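Local coordinates for protein tyrocidine synthase 2 (Brevibacillus parabrevis, PDB 6TA8) that is a multidomain synthase of the modular peptide synthetase kind, represented here by a region that carries a condensation-type domain, at residues V30-Q41 against I97-T105; L208-L218 against I362-Q372. All coordinates share one frame; numbering follows the deposited sequence.

Contact 1: residues V30-Q41 against I97-T105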
loop_
_atom_site.group_PDB
_atom_site.type_symbol
_atom_site.label_atom_id
_atom_site.label_comp_id
_atom_site.label_asym_id
_atom_site.label_seq_id
_atom_site.Cartn_x
_atom_site.Cartn_y
_atom_site.Cartn_z
ATOM N N VAL A 30 24.684 -11.768 0.905
ATOM C CA VAL A 30 23.563 -11.966 1.816
ATOM C C VAL A 30 23.698 -10.965 2.954
ATOM O O VAL A 30 24.706 -10.957 3.671
ATOM C CB VAL A 30 23.516 -13.409 2.341
ATOM C CG1 VAL A 30 22.649 -13.498 3.587
ATOM C CG2 VAL A 30 23.000 -14.342 1.258
ATOM N N VAL A 31 22.687 -10.117 3.119
ATOM C CA VAL A 31 22.717 -9.047 4.109
ATOM C C VAL A 31 22.196 -9.582 5.435
ATOM O O VAL A 31 21.171 -10.273 5.480
ATOM C CB VAL A 31 21.889 -7.841 3.635
ATOM C CG1 VAL A 31 22.251 -6.603 4.440
ATOM C CG2 VAL A 31 22.108 -7.598 2.149
ATOM N N GLU A 32 22.905 -9.264 6.518
ATOM C CA GLU A 32 22.521 -9.688 7.856
ATOM C C GLU A 32 22.731 -8.537 8.829
ATOM O O GLU A 32 23.421 -7.561 8.528
ATOM C CB GLU A 32 23.321 -10.917 8.318
ATOM C CG GLU A 32 23.330 -12.079 7.335
ATOM C CD GLU A 32 24.234 -13.213 7.778
ATOM O OE1 GLU A 32 24.050 -13.717 8.906
ATOM O OE2 GLU A 32 25.129 -13.599 6.997
ATOM N N GLY A 33 22.121 -8.660 10.001
ATOM C CA GLY A 33 22.325 -7.723 11.089
ATOM C C GLY A 33 21.090 -6.879 11.359
ATOM O O GLY A 33 20.053 -7.000 10.705
ATOM N N GLU A 34 21.234 -6.006 12.353
ATOM C CA GLU A 34 20.140 -5.135 12.763
ATOM C C GLU A 34 19.927 -4.018 11.747
ATOM O O GLU A 34 20.881 -3.491 11.168
ATOM C CB GLU A 34 20.427 -4.541 14.143
ATOM C CG GLU A 34 19.641 -3.275 14.460
ATOM C CD GLU A 34 19.362 -3.103 15.938
ATOM O OE1 GLU A 34 19.999 -3.807 16.751
ATOM O OE2 GLU A 34 18.504 -2.266 16.286
ATOM N N ILE A 35 18.661 -3.667 11.527
ATOM C CA ILE A 35 18.277 -2.537 10.691
ATOM C C ILE A 35 17.474 -1.563 11.542
ATOM O O ILE A 35 16.781 -1.959 12.484
ATOM C CB ILE A 35 17.467 -2.988 9.455
ATOM C CG1 ILE A 35 18.119 -4.209 8.807
ATOM C CG2 ILE A 35 17.336 -1.855 8.449
ATOM C CD1 ILE A 35 17.400 -4.699 7.571
ATOM N N ALA A 36 17.580 -0.279 11.211
ATOM C CA ALA A 36 16.807 0.743 11.900
ATOM C C ALA A 36 15.380 0.782 11.364
ATOM O O ALA A 36 15.119 0.462 10.201
ATOM C CB ALA A 36 17.464 2.114 11.743
ATOM N N LEU A 37 14.452 1.182 12.230
ATOM C CA LEU A 37 13.041 1.233 11.867
ATOM C C LEU A 37 12.775 2.460 11.002
ATOM O O LEU A 37 13.083 3.589 11.400
ATOM C CB LEU A 37 12.169 1.259 13.121
ATOM C CG LEU A 37 12.082 -0.027 13.948
ATOM C CD1 LEU A 37 11.323 0.223 15.242
ATOM C CD2 LEU A 37 11.426 -1.141 13.149
ATOM N N THR A 38 12.203 2.239 9.821
ATOM C CA THR A 38 11.816 3.334 8.952
ATOM C C THR A 38 10.585 4.041 9.523
ATOM O O THR A 38 9.902 3.500 10.397
ATOM C CB THR A 38 11.537 2.814 7.541
ATOM O OG1 THR A 38 10.468 1.862 7.578
ATOM C CG2 THR A 38 12.778 2.154 6.966
ATOM N N PRO A 39 10.296 5.267 9.063
ATOM C CA PRO A 39 9.127 5.985 9.608
ATOM C C PRO A 39 7.822 5.216 9.497
ATOM O O PRO A 39 7.028 5.222 10.447
ATOM C CB PRO A 39 9.098 7.273 8.773
ATOM C CG PRO A 39 10.512 7.497 8.394
ATOM C CD PRO A 39 11.107 6.130 8.186
ATOM N N ILE A 40 7.571 4.556 8.365
ATOM C CA ILE A 40 6.331 3.800 8.223
ATOM C C ILE A 40 6.352 2.567 9.118
ATOM O O ILE A 40 5.294 2.068 9.525
ATOM C CB ILE A 40 6.092 3.436 6.745
ATOM C CG1 ILE A 40 4.660 2.940 6.538
ATOM C CG2 ILE A 40 7.102 2.400 6.269
ATOM C CD1 ILE A 40 3.599 3.915 6.999
ATOM N N GLN A 41 7.541 2.064 9.452
ATOM C CA GLN A 41 7.641 0.968 10.406
ATOM C C GLN A 41 7.435 1.458 11.833
ATOM O O GLN A 41 6.790 0.776 12.639
ATOM C CB GLN A 41 8.994 0.271 10.264
ATOM C CG GLN A 41 9.103 -0.611 9.031
ATOM C CD GLN A 41 10.508 -1.134 8.812
ATOM O OE1 GLN A 41 11.485 -0.519 9.241
ATOM N NE2 GLN A 41 10.617 -2.274 8.141
ATOM N N ILE A 97 11.609 -2.153 20.178
ATOM C CA ILE A 97 11.493 -3.098 19.073
ATOM C C ILE A 97 12.789 -3.086 18.279
ATOM O O ILE A 97 13.341 -2.019 17.979
ATOM C CB ILE A 97 10.287 -2.761 18.176
ATOM C CG1 ILE A 97 8.985 -2.839 18.979
ATOM C CG2 ILE A 97 10.228 -3.698 16.978
ATOM C CD1 ILE A 97 8.493 -1.501 19.498
ATOM N N LYS A 98 13.281 -4.276 17.942
ATOM C CA LYS A 98 14.530 -4.441 17.209
ATOM C C LYS A 98 14.287 -5.389 16.045
ATOM O O LYS A 98 13.934 -6.553 16.257
ATOM C CB LYS A 98 15.633 -4.978 18.129
ATOM C CG LYS A 98 16.883 -5.466 17.416
ATOM C CD LYS A 98 17.871 -6.062 18.411
ATOM C CE LYS A 98 19.101 -6.626 17.718
ATOM N NZ LYS A 98 20.090 -7.173 18.688
ATOM N N GLN A 99 14.459 -4.891 14.823
ATOM C CA GLN A 99 14.321 -5.712 13.626
ATOM C C GLN A 99 15.699 -6.146 13.147
ATOM O O GLN A 99 16.612 -5.322 13.028
ATOM C CB GLN A 99 13.571 -4.968 12.516
ATOM C CG GLN A 99 14.199 -3.665 12.051
ATOM C CD GLN A 99 13.740 -3.251 10.660
ATOM O OE1 GLN A 99 12.967 -3.955 10.009
ATOM N NE2 GLN A 99 14.223 -2.106 10.196
ATOM N N ILE A 100 15.850 -7.443 12.894
ATOM C CA ILE A 100 17.109 -8.025 12.444
ATOM C C ILE A 100 16.867 -8.731 11.120
ATOM O O ILE A 100 15.943 -9.546 11.004
ATOM C CB ILE A 100 17.692 -9.009 13.474
ATOM C CG1 ILE A 100 17.556 -8.460 14.894
ATOM C CG2 ILE A 100 19.149 -9.306 13.156
ATOM C CD1 ILE A 100 17.943 -9.461 15.959
ATOM N N ASN A 101 17.695 -8.422 10.126
ATOM C CA ASN A 101 17.685 -9.152 8.866
ATOM C C ASN A 101 18.494 -10.430 9.055
ATOM O O ASN A 101 19.726 -10.388 9.126
ATOM C CB ASN A 101 18.256 -8.295 7.741
ATOM C CG ASN A 101 17.690 -8.663 6.384
ATOM O OD1 ASN A 101 17.467 -7.798 5.537
ATOM N ND2 ASN A 101 17.454 -9.953 6.170
ATOM N N ARG A 102 17.807 -11.562 9.153
ATOM C CA ARG A 102 18.492 -12.825 9.364
ATOM C C ARG A 102 19.167 -13.292 8.076
ATOM O O ARG A 102 18.845 -12.845 6.970
ATOM C CB ARG A 102 17.515 -13.890 9.864
ATOM C CG ARG A 102 16.977 -13.627 11.264
ATOM C CD ARG A 102 17.131 -14.850 12.155
ATOM N NE ARG A 102 16.393 -14.716 13.407
ATOM C CZ ARG A 102 16.881 -14.155 14.510
ATOM N NH1 ARG A 102 18.116 -13.672 14.520
ATOM N NH2 ARG A 102 16.136 -14.079 15.604
ATOM N N GLY A 103 20.123 -14.199 8.236
ATOM C CA GLY A 103 20.835 -14.789 7.122
ATOM C C GLY A 103 20.096 -15.967 6.527
ATOM O O GLY A 103 18.868 -16.072 6.616
ATOM N N LEU A 104 20.855 -16.870 5.911
ATOM C CA LEU A 104 20.310 -18.084 5.304
ATOM C C LEU A 104 20.393 -19.275 6.252
ATOM O O LEU A 104 20.662 -20.402 5.827
ATOM C CB LEU A 104 21.030 -18.393 3.995
ATOM C CG LEU A 104 21.224 -17.243 3.004
ATOM C CD1 LEU A 104 21.851 -17.757 1.716
ATOM C CD2 LEU A 104 19.904 -16.541 2.717
ATOM N N THR A 105 20.166 -19.050 7.545
ATOM C CA THR A 105 20.283 -20.103 8.547
ATOM C C THR A 105 18.944 -20.685 8.971
ATOM O O THR A 105 18.867 -21.883 9.260
ATOM C CB THR A 105 21.004 -19.574 9.791
ATOM O OG1 THR A 105 20.209 -18.554 10.407
ATOM C CG2 THR A 105 22.358 -18.994 9.412
#

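Contact 2: residues L208-L218 against I362-Q372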
loop_
_atom_site.group_PDB
_atom_site.type_symbol
_atom_site.label_atom_id
_atom_site.label_comp_id
_atom_site.label_asym_id
_atom_site.label_seq_id
_atom_site.Cartn_x
_atom_site.Cartn_y
_atom_site.Cartn_z
ATOM N N LEU A 208 18.668 6.552 5.178
ATOM C CA LEU A 208 17.504 7.354 5.537
ATOM C C LEU A 208 17.761 8.196 6.780
ATOM O O LEU A 208 17.214 9.299 6.902
ATOM C CB LEU A 208 16.292 6.447 5.749
ATOM C CG LEU A 208 14.908 7.085 5.624
ATOM C CD1 LEU A 208 14.725 7.723 4.258
ATOM C CD2 LEU A 208 13.836 6.043 5.874
ATOM N N GLN A 209 18.586 7.704 7.706
ATOM C CA GLN A 209 18.899 8.484 8.899
ATOM C C GLN A 209 19.867 9.616 8.577
ATOM O O GLN A 209 19.763 10.709 9.146
ATOM C CB GLN A 209 19.470 7.573 9.986
ATOM C CG GLN A 209 19.815 8.290 11.284
ATOM C CD GLN A 209 18.610 8.952 11.926
ATOM O OE1 GLN A 209 17.538 8.355 12.030
ATOM N NE2 GLN A 209 18.782 10.193 12.362
ATOM N N LYS A 210 20.815 9.375 7.667
ATOM C CA LYS A 210 21.721 10.438 7.247
ATOM C C LYS A 210 20.968 11.540 6.513
ATOM O O LYS A 210 21.199 12.730 6.760
ATOM C CB LYS A 210 22.829 9.865 6.364
ATOM C CG LYS A 210 23.754 8.891 7.076
ATOM C CD LYS A 210 24.741 8.265 6.105
ATOM C CE LYS A 210 25.702 7.328 6.817
ATOM N NZ LYS A 210 26.608 6.634 5.862
ATOM N N TYR A 211 20.063 11.164 5.607
ATOM C CA TYR A 211 19.227 12.153 4.937
ATOM C C TYR A 211 18.272 12.827 5.913
ATOM O O TYR A 211 17.852 13.966 5.680
ATOM C CB TYR A 211 18.453 11.489 3.796
ATOM C CG TYR A 211 17.467 12.397 3.098
ATOM C CD1 TYR A 211 17.895 13.343 2.175
ATOM C CD2 TYR A 211 16.106 12.302 3.355
ATOM C CE1 TYR A 211 16.995 14.173 1.533
ATOM C CE2 TYR A 211 15.199 13.127 2.719
ATOM C CZ TYR A 211 15.648 14.060 1.809
ATOM O OH TYR A 211 14.747 14.881 1.173
ATOM N N ALA A 212 17.922 12.145 7.007
ATOM C CA ALA A 212 17.059 12.751 8.015
ATOM C C ALA A 212 17.746 13.927 8.695
ATOM O O ALA A 212 17.110 14.950 8.974
ATOM C CB ALA A 212 16.645 11.705 9.049
ATOM N N ASP A 213 19.043 13.801 8.970
ATOM C CA ASP A 213 19.817 14.856 9.607
ATOM C C ASP A 213 20.538 15.741 8.601
ATOM O O ASP A 213 21.329 16.601 9.001
ATOM C CB ASP A 213 20.818 14.252 10.592
ATOM C CG ASP A 213 20.144 13.663 11.815
ATOM O OD1 ASP A 213 19.190 14.288 12.324
ATOM O OD2 ASP A 213 20.564 12.577 12.266
ATOM N N SER A 214 20.288 15.550 7.308
ATOM C CA SER A 214 20.866 16.422 6.301
ATOM C C SER A 214 20.182 17.787 6.333
ATOM O O SER A 214 19.192 18.005 7.038
ATOM C CB SER A 214 20.743 15.795 4.912
ATOM O OG SER A 214 19.394 15.769 4.481
ATOM N N ASP A 215 20.727 18.720 5.554
ATOM C CA ASP A 215 20.201 20.075 5.499
ATOM C C ASP A 215 19.295 20.319 4.300
ATOM O O ASP A 215 18.603 21.341 4.267
ATOM C CB ASP A 215 21.353 21.088 5.495
ATOM C CG ASP A 215 22.327 20.858 6.633
ATOM O OD1 ASP A 215 23.457 21.386 6.570
ATOM O OD2 ASP A 215 21.961 20.144 7.592
ATOM N N GLU A 216 19.283 19.414 3.318
ATOM C CA GLU A 216 18.294 19.505 2.250
ATOM C C GLU A 216 16.887 19.302 2.798
ATOM O O GLU A 216 15.941 19.978 2.376
ATOM C CB GLU A 216 18.601 18.480 1.158
ATOM C CG GLU A 216 17.504 18.335 0.115
ATOM C CD GLU A 216 17.726 17.154 -0.809
ATOM O OE1 GLU A 216 18.756 16.462 -0.659
ATOM O OE2 GLU A 216 16.869 16.915 -1.687
ATOM N N LEU A 217 16.735 18.377 3.749
ATOM C CA LEU A 217 15.436 18.155 4.373
ATOM C C LEU A 217 15.023 19.334 5.246
ATOM O O LEU A 217 13.830 19.637 5.352
ATOM C CB LEU A 217 15.469 16.866 5.196
ATOM C CG LEU A 217 14.199 16.476 5.954
ATOM C CD1 LEU A 217 13.022 16.362 5.001
ATOM C CD2 LEU A 217 14.409 15.176 6.712
ATOM N N LEU A 218 15.990 20.012 5.867
ATOM C CA LEU A 218 15.680 21.169 6.700
ATOM C C LEU A 218 15.086 22.318 5.897
ATOM O O LEU A 218 14.439 23.196 6.479
ATOM C CB LEU A 218 16.939 21.636 7.432
ATOM C CG LEU A 218 17.276 20.885 8.719
ATOM C CD1 LEU A 218 18.749 21.028 9.062
ATOM C CD2 LEU A 218 16.411 21.399 9.852
ATOM N N ILE A 362 9.596 11.708 8.011
ATOM C CA ILE A 362 11.006 11.643 8.384
ATOM C C ILE A 362 11.328 12.729 9.399
ATOM O O ILE A 362 12.161 12.532 10.292
ATOM C CB ILE A 362 11.902 11.752 7.135
ATOM C CG1 ILE A 362 11.574 10.644 6.136
ATOM C CG2 ILE A 362 13.370 11.682 7.512
ATOM C CD1 ILE A 362 12.453 10.664 4.903
ATOM N N LEU A 363 10.664 13.882 9.292
ATOM C CA LEU A 363 10.929 14.994 10.195
ATOM C C LEU A 363 10.367 14.765 11.593
ATOM O O LEU A 363 10.850 15.383 12.547
ATOM C CB LEU A 363 10.355 16.289 9.613
ATOM C CG LEU A 363 11.153 16.958 8.491
ATOM C CD1 LEU A 363 10.309 18.007 7.778
ATOM C CD2 LEU A 363 12.435 17.574 9.030
ATOM N N ARG A 364 9.364 13.898 11.741
ATOM C CA ARG A 364 8.756 13.652 13.043
ATOM C C ARG A 364 9.185 12.335 13.675
ATOM O O ARG A 364 8.842 12.086 14.835
ATOM C CB ARG A 364 7.225 13.679 12.935
ATOM C CG ARG A 364 6.642 12.634 12.005
ATOM C CD ARG A 364 5.132 12.544 12.151
ATOM N NE ARG A 364 4.732 12.061 13.470
ATOM C CZ ARG A 364 4.543 10.780 13.770
ATOM N NH1 ARG A 364 4.725 9.846 12.848
ATOM N NH2 ARG A 364 4.177 10.432 14.996
ATOM N N THR A 365 9.922 11.493 12.956
ATOM C CA THR A 365 10.321 10.190 13.472
ATOM C C THR A 365 11.823 9.956 13.480
ATOM O O THR A 365 12.298 9.158 14.291
ATOM C CB THR A 365 9.657 9.064 12.663
ATOM O OG1 THR A 365 9.811 9.324 11.262
ATOM C CG2 THR A 365 8.177 8.966 12.998
ATOM N N LEU A 366 12.584 10.625 12.610
ATOM C CA LEU A 366 14.011 10.364 12.482
ATOM C C LEU A 366 14.901 11.577 12.702
ATOM O O LEU A 366 16.067 11.397 13.068
ATOM C CB LEU A 366 14.327 9.780 11.095
ATOM C CG LEU A 366 13.583 8.510 10.681
ATOM C CD1 LEU A 366 14.050 8.055 9.307
ATOM C CD2 LEU A 366 13.776 7.408 11.711
ATOM N N THR A 367 14.402 12.792 12.489
ATOM C CA THR A 367 15.242 13.978 12.602
ATOM C C THR A 367 15.649 14.210 14.053
ATOM O O THR A 367 14.802 14.235 14.951
ATOM C CB THR A 367 14.512 15.202 12.054
ATOM O OG1 THR A 367 14.194 14.990 10.673
ATOM C CG2 THR A 367 15.383 16.444 12.178
ATOM N N THR A 368 16.950 14.386 14.278
ATOM C CA THR A 368 17.522 14.527 15.615
ATOM C C THR A 368 17.842 15.976 15.958
ATOM O O THR A 368 18.909 16.266 16.505
ATOM C CB THR A 368 18.777 13.668 15.744
ATOM O OG1 THR A 368 19.896 14.372 15.191
ATOM C CG2 THR A 368 18.601 12.351 15.003
ATOM N N SER A 369 16.943 16.911 15.653
ATOM C CA SER A 369 17.201 18.314 15.939
ATOM C C SER A 369 15.879 19.059 16.042
ATOM O O SER A 369 14.957 18.808 15.262
ATOM C CB SER A 369 18.083 18.953 14.860
ATOM O OG SER A 369 17.433 18.946 13.600
ATOM N N GLN A 370 15.798 19.971 17.008
ATOM C CA GLN A 370 14.642 20.853 17.128
ATOM C C GLN A 370 14.658 21.840 15.968
ATOM O O GLN A 370 15.540 22.700 15.886
ATOM C CB GLN A 370 14.662 21.576 18.471
ATOM C CG GLN A 370 14.108 20.756 19.629
ATOM C CD GLN A 370 12.662 21.092 19.945
ATOM O OE1 GLN A 370 12.255 22.252 19.883
ATOM N NE2 GLN A 370 11.878 20.075 20.287
ATOM N N LEU A 371 13.686 21.713 15.069
ATOM C CA LEU A 371 13.680 22.505 13.847
ATOM C C LEU A 371 13.419 23.973 14.161
ATOM O O LEU A 371 12.553 24.304 14.976
ATOM C CB LEU A 371 12.628 21.967 12.876
ATOM C CG LEU A 371 12.817 20.531 12.363
ATOM C CD1 LEU A 371 14.293 20.195 12.184
ATOM C CD2 LEU A 371 12.135 19.503 13.265
ATOM N N GLN A 372 14.178 24.853 13.507
ATOM C CA GLN A 372 14.115 26.281 13.815
ATOM C C GLN A 372 12.710 26.865 13.714
ATOM O O GLN A 372 12.339 27.652 14.601
ATOM C CB GLN A 372 15.103 27.044 12.918
ATOM C CG GLN A 372 16.536 26.538 13.007
ATOM C CD GLN A 372 17.136 26.232 11.647
ATOM O OE1 GLN A 372 16.823 26.890 10.655
ATOM N NE2 GLN A 372 18.004 25.227 11.596
#

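Contact 1: residues V30-Q41 against I97-T105
G33 and N101 face each other as an antiparallel hydrogen-bonded pair. G33 N donates to N101 O at 3.1 Å, and N101 N gives the shorter return bond to G33 O, 2.8 Å. E34 lies against I100 as the non-hydrogen-bonded pair. Beyond it I35 N reaches Q99 O at 3.0 Å along an almost straight N-H...O line (173°). Two of these carbonyls also meet CA-H groups: N101 O lies 3.1 Å from E32 CA, and Q99 O faces E34 CA. The Q99 amide continues the contact past the strand. Its CG sits between the backbone N and the carbonyl carbon (chi1 59°), and the extended chain beyond it brings NE2 within 2.7 Å of A36 O, a short but weak, bent bond. The Q41 amide lies beside it with its plane 82° from that of Q99. Q41 OE1 takes T38 N at 2.9 Å, and Q41 N returns a weak bond to T38 OG1, making a capping box at the start of helix 39-46; Q41 NE2 is satisfied by L165 O. N101 ND2 donates to D84 O, while K202 NZ serves E32 O. Near the surface, E34 lies roughly perpendicular to K98 in a long salt bridge (OE1 to NZ 3.9 Å), and V30 CG2 packs on L104 CD1. Strand 98-101 is the middle of a three-stranded antiparallel sheet, between 33-35 and 88-91. Q99 and N101 touch Y90 and M88 of the latter, respectively; helix 201-212 meets V31, T38 and Q41, and F45 of helix 39-46 meets L37 and I97.

Contact 2: residues L208-L218 against I362-Q372
This is an apolar contact with a polar margin, joining the C-terminal end of helix 201-212 and the turn after it to the end of helix 359-365 and its following loop. A212 CB rests against both I362 CG2 and L366 CB, 3.6 Å from each. L208 extends this patch, with its CD1 on I362 CD1 and its CG on L366 CD1, while I362 CD1 also comes to the edge of the Y211 ring. L217 and L363 run alongside one another in opposing senses, L217 CG meeting L363 CD2 at 3.7 Å. At the outer end L218 CD2 reaches L371 CD1. The polar side is built on Q209 and D213. Bent at chi2 (61°), Q209 offers NE2 to L366 O at 3.1 Å and also to D213 OD2. D213 OD1 holds T368 twice: the backbone N comes to its syn lone pair at 3.0 Å, whereas OG1 donates from above the carboxylate plane. I362 O accepts from both T367 OG1 and L366 N, which arrive from opposite faces of its carbonyl plane. Three donor groups (Q209 NE2, T368 N and T368 OG1) should restrain the D213 carboxylate's rotation and probably favour its charged form; the bonds thus tie the loop to the helix end beside the apolar patch.

How the contacts relate
Both contacts are partly buried and meet at P39, which opens helix 39-46 at the end of contact 1 and packs on L208, T365 and L366 of contact 2. Helix 201-212 serves both: its start lies on T38 and Q41, its last turn, with the residues that follow, forms one side of contact 2. Contact 1 is a sheet-edge pairing, held chiefly by backbone bonds with side-chain amides prolonging them. Contact 2 joins helix ends and loops, relying on aliphatic packing inside and, alongside it, on bonds from the Q209 and D213 side chains to both backbone and side-chain groups of the loop. Charge also differs: in contact 1 it is a long, outlying pair, in contact 2 a carboxylate gripped by neutral donors.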